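Local coordinates for protein PA0821 (Pseudomonas aeruginosa, PDB 7DRG) that probably acts as the immunity protein (antitoxin) that neutralises a putative VRR-NUC nuclease effector of the type VI secretion system, at residues 13-25 against 30-42. Numbering follows the deposited sequence.
Sequences KQPHLLEIAGNLL and PEDYIGAVLCLRG
Strand 19-22 pairs with the start of the long strand 34-46 as an antiparallel beta hairpin near the N-terminus, just after helix 4-13. Leu18 O accepts from Leu38 N at 2.8 Å in an almost straight bond. Ile20 and Ala36 form a hydrogen-bonded pair, with Ile20 N 2.9 Å from Ala36 O. Ile20 O takes two donors, Ala36 N and Gly35 N, so one carbonyl faces two residues. This is a classic beta bulge. Beyond it, Gly22 N bonds to Tyr33 O and Glu31 N to Gly22 O.

The Tyr33 ring lies over Gly22 in a CH-pi contact, with Gly22 CA 3.6 Å from the ring centroid and 21° off its normal. With chi1 at 73°, Tyr33 CG sits between its own backbone N and carbonyl carbon, which sets the ring over Gly22. Tyr33 OH bonds to Asp194 and Asn193, and Asp194 also accepts from Asn23 N. Glu31 passes Asn23 obliquely, but its carboxylate forms a salt bridge with Arg120, while Asn23 ND2 bonds to Gly29 O.

Glu19 lies on the same face as Val37, and its stem crosses Ile34 at about a right angle, with Glu19 CG 3.6 Å from Ile34 CG2. Ile20 and Ala36 share the opposite face, their CB atoms 4.0 Å apart, and Ile20 also touches Ser197 of helix 191-204. Leu38 CD2 lies 4.1 Å from Leu18 CD2 and also meets His16 CB. Near the loop, Ala21 CB packs on Pro30 CB. Pro30 also touches Arg204 of the second subunit. This is a bulged antiparallel beta hairpin, with a type II turn at Ala21 to Leu24 leading into its connecting loop.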
loop_
_atom_site.group_PDB
_atom_site.type_symbol
_atom_site.label_atom_id
_atom_site.label_comp_id
_atom_site.label_asym_id
_atom_site.label_seq_id
_atom_site.Cartn_x
_atom_site.Cartn_y
_atom_site.Cartn_z
ATOM N N LYS B 13 7.330 8.417 -1.249
ATOM C CA LYS B 13 7.326 9.852 -0.992
ATOM C C LYS B 13 6.010 10.560 -1.283
ATOM O O LYS B 13 5.828 11.687 -0.811
ATOM C CB LYS B 13 8.443 10.536 -1.792
ATOM C CG LYS B 13 9.839 10.288 -1.232
ATOM C CD LYS B 13 10.911 10.724 -2.216
ATOM C CE LYS B 13 10.691 10.086 -3.576
ATOM N NZ LYS B 13 11.800 10.374 -4.525
ATOM N N GLN B 14 5.098 9.958 -2.033
ATOM C CA GLN B 14 3.789 10.568 -2.175
ATOM C C GLN B 14 2.731 9.477 -2.202
ATOM O O GLN B 14 2.998 8.360 -2.667
ATOM C CB GLN B 14 3.694 11.433 -3.442
ATOM C CG GLN B 14 3.707 10.662 -4.737
ATOM C CD GLN B 14 3.595 11.543 -5.978
ATOM O OE1 GLN B 14 3.814 12.752 -5.939
ATOM N NE2 GLN B 14 3.233 10.920 -7.095
ATOM N N PRO B 15 1.524 9.771 -1.713
ATOM C CA PRO B 15 0.515 8.708 -1.547
ATOM C C PRO B 15 0.030 8.109 -2.854
ATOM O O PRO B 15 -0.270 6.909 -2.905
ATOM C CB PRO B 15 -0.628 9.429 -0.814
ATOM C CG PRO B 15 0.000 10.636 -0.193
ATOM C CD PRO B 15 1.096 11.047 -1.119
ATOM N N HIS B 16 -0.050 8.909 -3.914
ATOM C CA HIS B 16 -0.801 8.572 -5.114
ATOM C C HIS B 16 0.114 8.254 -6.293
ATOM O O HIS B 16 1.265 8.692 -6.362
ATOM C CB HIS B 16 -1.729 9.732 -5.501
ATOM C CG HIS B 16 -1.003 11.022 -5.737
ATOM N ND1 HIS B 16 -0.448 11.756 -4.711
ATOM C CD2 HIS B 16 -0.722 11.696 -6.877
ATOM C CE1 HIS B 16 0.135 12.832 -5.208
ATOM N NE2 HIS B 16 -0.018 12.820 -6.520
ATOM N N LEU B 17 -0.433 7.477 -7.227
ATOM C CA LEU B 17 0.119 7.294 -8.565
ATOM C C LEU B 17 -0.902 7.816 -9.562
ATOM O O LEU B 17 -2.080 7.454 -9.482
ATOM C CB LEU B 17 0.415 5.821 -8.868
ATOM C CG LEU B 17 1.544 5.077 -8.148
ATOM C CD1 LEU B 17 1.507 3.604 -8.514
ATOM C CD2 LEU B 17 2.899 5.673 -8.490
ATOM N N LEU B 18 -0.457 8.657 -10.500
ATOM C CA LEU B 18 -1.387 9.229 -11.476
ATOM C C LEU B 18 -1.822 8.200 -12.509
ATOM O O LEU B 18 -3.003 8.121 -12.851
ATOM C CB LEU B 18 -0.755 10.435 -12.174
ATOM C CG LEU B 18 -0.259 11.548 -11.255
ATOM C CD1 LEU B 18 0.359 12.686 -12.087
ATOM C CD2 LEU B 18 -1.402 12.074 -10.374
ATOM N N GLU B 19 -0.890 7.400 -13.006
ATOM C CA GLU B 19 -1.171 6.370 -13.993
ATOM C C GLU B 19 -0.552 5.077 -13.493
ATOM O O GLU B 19 0.553 5.095 -12.943
ATOM C CB GLU B 19 -0.593 6.759 -15.358
ATOM C CG GLU B 19 -1.058 5.927 -16.531
ATOM C CD GLU B 19 -0.490 6.441 -17.841
ATOM O OE1 GLU B 19 0.577 5.947 -18.266
ATOM O OE2 GLU B 19 -1.101 7.353 -18.436
ATOM N N ILE B 20 -1.257 3.956 -13.645
ATOM C CA ILE B 20 -0.759 2.677 -13.135
ATOM C C ILE B 20 -0.801 1.639 -14.244
ATOM O O ILE B 20 -1.845 1.437 -14.875
ATOM C CB ILE B 20 -1.554 2.177 -11.914
ATOM C CG1 ILE B 20 -1.625 3.256 -10.829
ATOM C CG2 ILE B 20 -0.878 0.937 -11.323
ATOM C CD1 ILE B 20 -2.429 2.837 -9.618
ATOM N N ALA B 21 0.325 0.955 -14.460
ATOM C CA ALA B 21 0.380 -0.067 -15.492
ATOM C C ALA B 21 -0.569 -1.212 -15.168
ATOM O O ALA B 21 -0.803 -1.547 -14.002
ATOM C CB ALA B 21 1.809 -0.597 -15.639
ATOM N N GLY B 22 -1.116 -1.814 -16.219
ATOM C CA GLY B 22 -2.052 -2.905 -16.020
ATOM C C GLY B 22 -1.382 -4.074 -15.323
ATOM O O GLY B 22 -0.220 -4.395 -15.583
ATOM N N ASN B 23 -2.121 -4.698 -14.406
ATOM C CA ASN B 23 -1.681 -5.897 -13.706
ATOM C C ASN B 23 -0.462 -5.646 -12.820
ATOM O O ASN B 23 0.282 -6.589 -12.513
ATOM C CB ASN B 23 -1.387 -7.029 -14.707
ATOM C CG ASN B 23 -1.638 -8.399 -14.128
ATOM O OD1 ASN B 23 -2.704 -8.663 -13.582
ATOM N ND2 ASN B 23 -0.648 -9.282 -14.238
ATOM N N LEU B 24 -0.237 -4.401 -12.384
ATOM C CA LEU B 24 1.010 -4.063 -11.697
ATOM C C LEU B 24 1.134 -4.765 -10.350
ATOM O O LEU B 24 2.215 -5.248 -9.995
ATOM C CB LEU B 24 1.118 -2.548 -11.499
ATOM C CG LEU B 24 2.321 -2.090 -10.661
ATOM C CD1 LEU B 24 3.625 -2.273 -11.418
ATOM C CD2 LEU B 24 2.172 -0.655 -10.203
ATOM N N LEU B 25 0.055 -4.811 -9.574
ATOM C CA LEU B 25 0.109 -5.337 -8.208
ATOM C C LEU B 25 -0.131 -6.831 -8.178
ATOM O O LEU B 25 -0.765 -7.372 -7.263
ATOM C CB LEU B 25 -0.885 -4.595 -7.317
ATOM C CG LEU B 25 -0.447 -3.290 -6.632
ATOM C CD1 LEU B 25 0.588 -3.561 -5.549
ATOM C CD2 LEU B 25 0.084 -2.259 -7.626
ATOM N N PRO B 30 3.481 -6.249 -14.505
ATOM C CA PRO B 30 2.816 -5.283 -15.385
ATOM C C PRO B 30 2.688 -5.793 -16.809
ATOM O O PRO B 30 3.541 -6.523 -17.318
ATOM C CB PRO B 30 3.728 -4.051 -15.313
ATOM C CG PRO B 30 5.034 -4.548 -14.731
ATOM C CD PRO B 30 4.652 -5.668 -13.826
ATOM N N GLU B 31 1.591 -5.397 -17.448
ATOM C CA GLU B 31 1.318 -5.718 -18.840
ATOM C C GLU B 31 1.183 -4.427 -19.634
ATOM O O GLU B 31 1.141 -3.328 -19.077
ATOM C CB GLU B 31 0.062 -6.587 -18.970
ATOM C CG GLU B 31 0.286 -8.009 -18.493
ATOM C CD GLU B 31 -1.002 -8.778 -18.288
ATOM O OE1 GLU B 31 -2.049 -8.348 -18.815
ATOM O OE2 GLU B 31 -0.966 -9.815 -17.591
ATOM N N ASP B 32 1.098 -4.579 -20.955
ATOM C CA ASP B 32 1.251 -3.459 -21.884
ATOM C C ASP B 32 -0.074 -2.716 -22.105
ATOM O O ASP B 32 -0.551 -2.563 -23.226
ATOM C CB ASP B 32 1.824 -3.966 -23.204
ATOM C CG ASP B 32 2.376 -2.853 -24.069
ATOM O OD1 ASP B 32 2.614 -1.750 -23.535
ATOM O OD2 ASP B 32 2.566 -3.083 -25.284
ATOM N N TYR B 33 -0.665 -2.243 -21.008
ATOM C CA TYR B 33 -1.855 -1.401 -21.086
ATOM C C TYR B 33 -1.923 -0.573 -19.813
ATOM O O TYR B 33 -1.229 -0.855 -18.835
ATOM C CB TYR B 33 -3.140 -2.226 -21.285
ATOM C CG TYR B 33 -3.609 -2.997 -20.064
ATOM C CD1 TYR B 33 -3.068 -4.239 -19.753
ATOM C CD2 TYR B 33 -4.598 -2.489 -19.225
ATOM C CE1 TYR B 33 -3.495 -4.953 -18.644
ATOM C CE2 TYR B 33 -5.030 -3.197 -18.106
ATOM C CZ TYR B 33 -4.467 -4.432 -17.819
ATOM O OH TYR B 33 -4.872 -5.154 -16.713
ATOM N N ILE B 34 -2.759 0.461 -19.833
ATOM C CA ILE B 34 -2.953 1.319 -18.668
ATOM C C ILE B 34 -4.080 0.719 -17.834
ATOM O O ILE B 34 -5.237 0.700 -18.260
ATOM C CB ILE B 34 -3.272 2.762 -19.073
ATOM C CG1 ILE B 34 -2.153 3.330 -19.952
ATOM C CG2 ILE B 34 -3.498 3.616 -17.829
ATOM C CD1 ILE B 34 -2.474 4.699 -20.535
ATOM N N GLY B 35 -3.746 0.229 -16.638
ATOM C CA GLY B 35 -4.744 -0.426 -15.810
ATOM C C GLY B 35 -5.596 0.515 -14.982
ATOM O O GLY B 35 -6.736 0.183 -14.644
ATOM N N ALA B 36 -5.037 1.664 -14.619
ATOM C CA ALA B 36 -5.759 2.607 -13.750
ATOM C C ALA B 36 -5.283 4.034 -13.995
ATOM O O ALA B 36 -4.136 4.218 -14.210
ATOM C CB ALA B 36 -5.562 2.219 -12.304
ATOM N N VAL B 37 -6.195 4.995 -13.933
ATOM C CA VAL B 37 -5.774 6.408 -14.080
ATOM C C VAL B 37 -6.523 7.228 -13.038
ATOM O O VAL B 37 -7.690 7.069 -12.906
ATOM C CB VAL B 37 -5.939 6.957 -15.503
ATOM C CG1 VAL B 37 -7.354 6.845 -15.994
ATOM C CG2 VAL B 37 -5.448 8.391 -15.605
ATOM N N LEU B 38 -5.782 8.030 -12.298
ATOM C CA LEU B 38 -6.364 8.891 -11.259
ATOM C C LEU B 38 -7.053 10.069 -11.942
ATOM O O LEU B 38 -6.447 10.722 -12.743
ATOM C CB LEU B 38 -5.270 9.354 -10.295
ATOM C CG LEU B 38 -5.742 10.093 -9.048
ATOM C CD1 LEU B 38 -6.702 9.279 -8.204
ATOM C CD2 LEU B 38 -4.572 10.577 -8.227
ATOM N N CYS B 39 -8.304 10.283 -11.589
ATOM C CA CYS B 39 -9.061 11.356 -12.214
ATOM C C CYS B 39 -10.061 11.916 -11.207
ATOM O O CYS B 39 -10.123 11.488 -10.049
ATOM C CB CYS B 39 -9.748 10.848 -13.487
ATOM S SG CYS B 39 -10.922 9.521 -13.157
ATOM N N LEU B 40 -10.826 12.907 -11.653
ATOM C CA LEU B 40 -11.909 13.484 -10.866
ATOM C C LEU B 40 -13.215 12.883 -11.375
ATOM O O LEU B 40 -13.659 13.203 -12.482
ATOM C CB LEU B 40 -11.902 15.002 -10.994
ATOM C CG LEU B 40 -13.077 15.766 -10.390
ATOM C CD1 LEU B 40 -13.275 15.392 -8.935
ATOM C CD2 LEU B 40 -12.813 17.265 -10.540
ATOM N N ARG B 41 -13.834 12.031 -10.563
ATOM C CA ARG B 41 -14.996 11.258 -10.977
ATOM C C ARG B 41 -16.202 11.593 -10.114
ATOM O O ARG B 41 -16.079 11.766 -8.894
ATOM C CB ARG B 41 -14.712 9.756 -10.893
ATOM C CG ARG B 41 -15.799 8.872 -11.502
ATOM C CD ARG B 41 -15.322 7.410 -11.574
ATOM N NE ARG B 41 -15.301 6.757 -10.266
ATOM C CZ ARG B 41 -14.693 5.589 -10.056
ATOM N NH1 ARG B 41 -14.059 5.002 -11.056
ATOM N NH2 ARG B 41 -14.718 5.015 -8.863
ATOM N N GLY B 42 -17.362 11.672 -10.755
ATOM C CA GLY B 42 -18.627 11.842 -10.059
ATOM C C GLY B 42 -19.513 10.636 -10.292
ATOM O O GLY B 42 -19.524 10.068 -11.387
#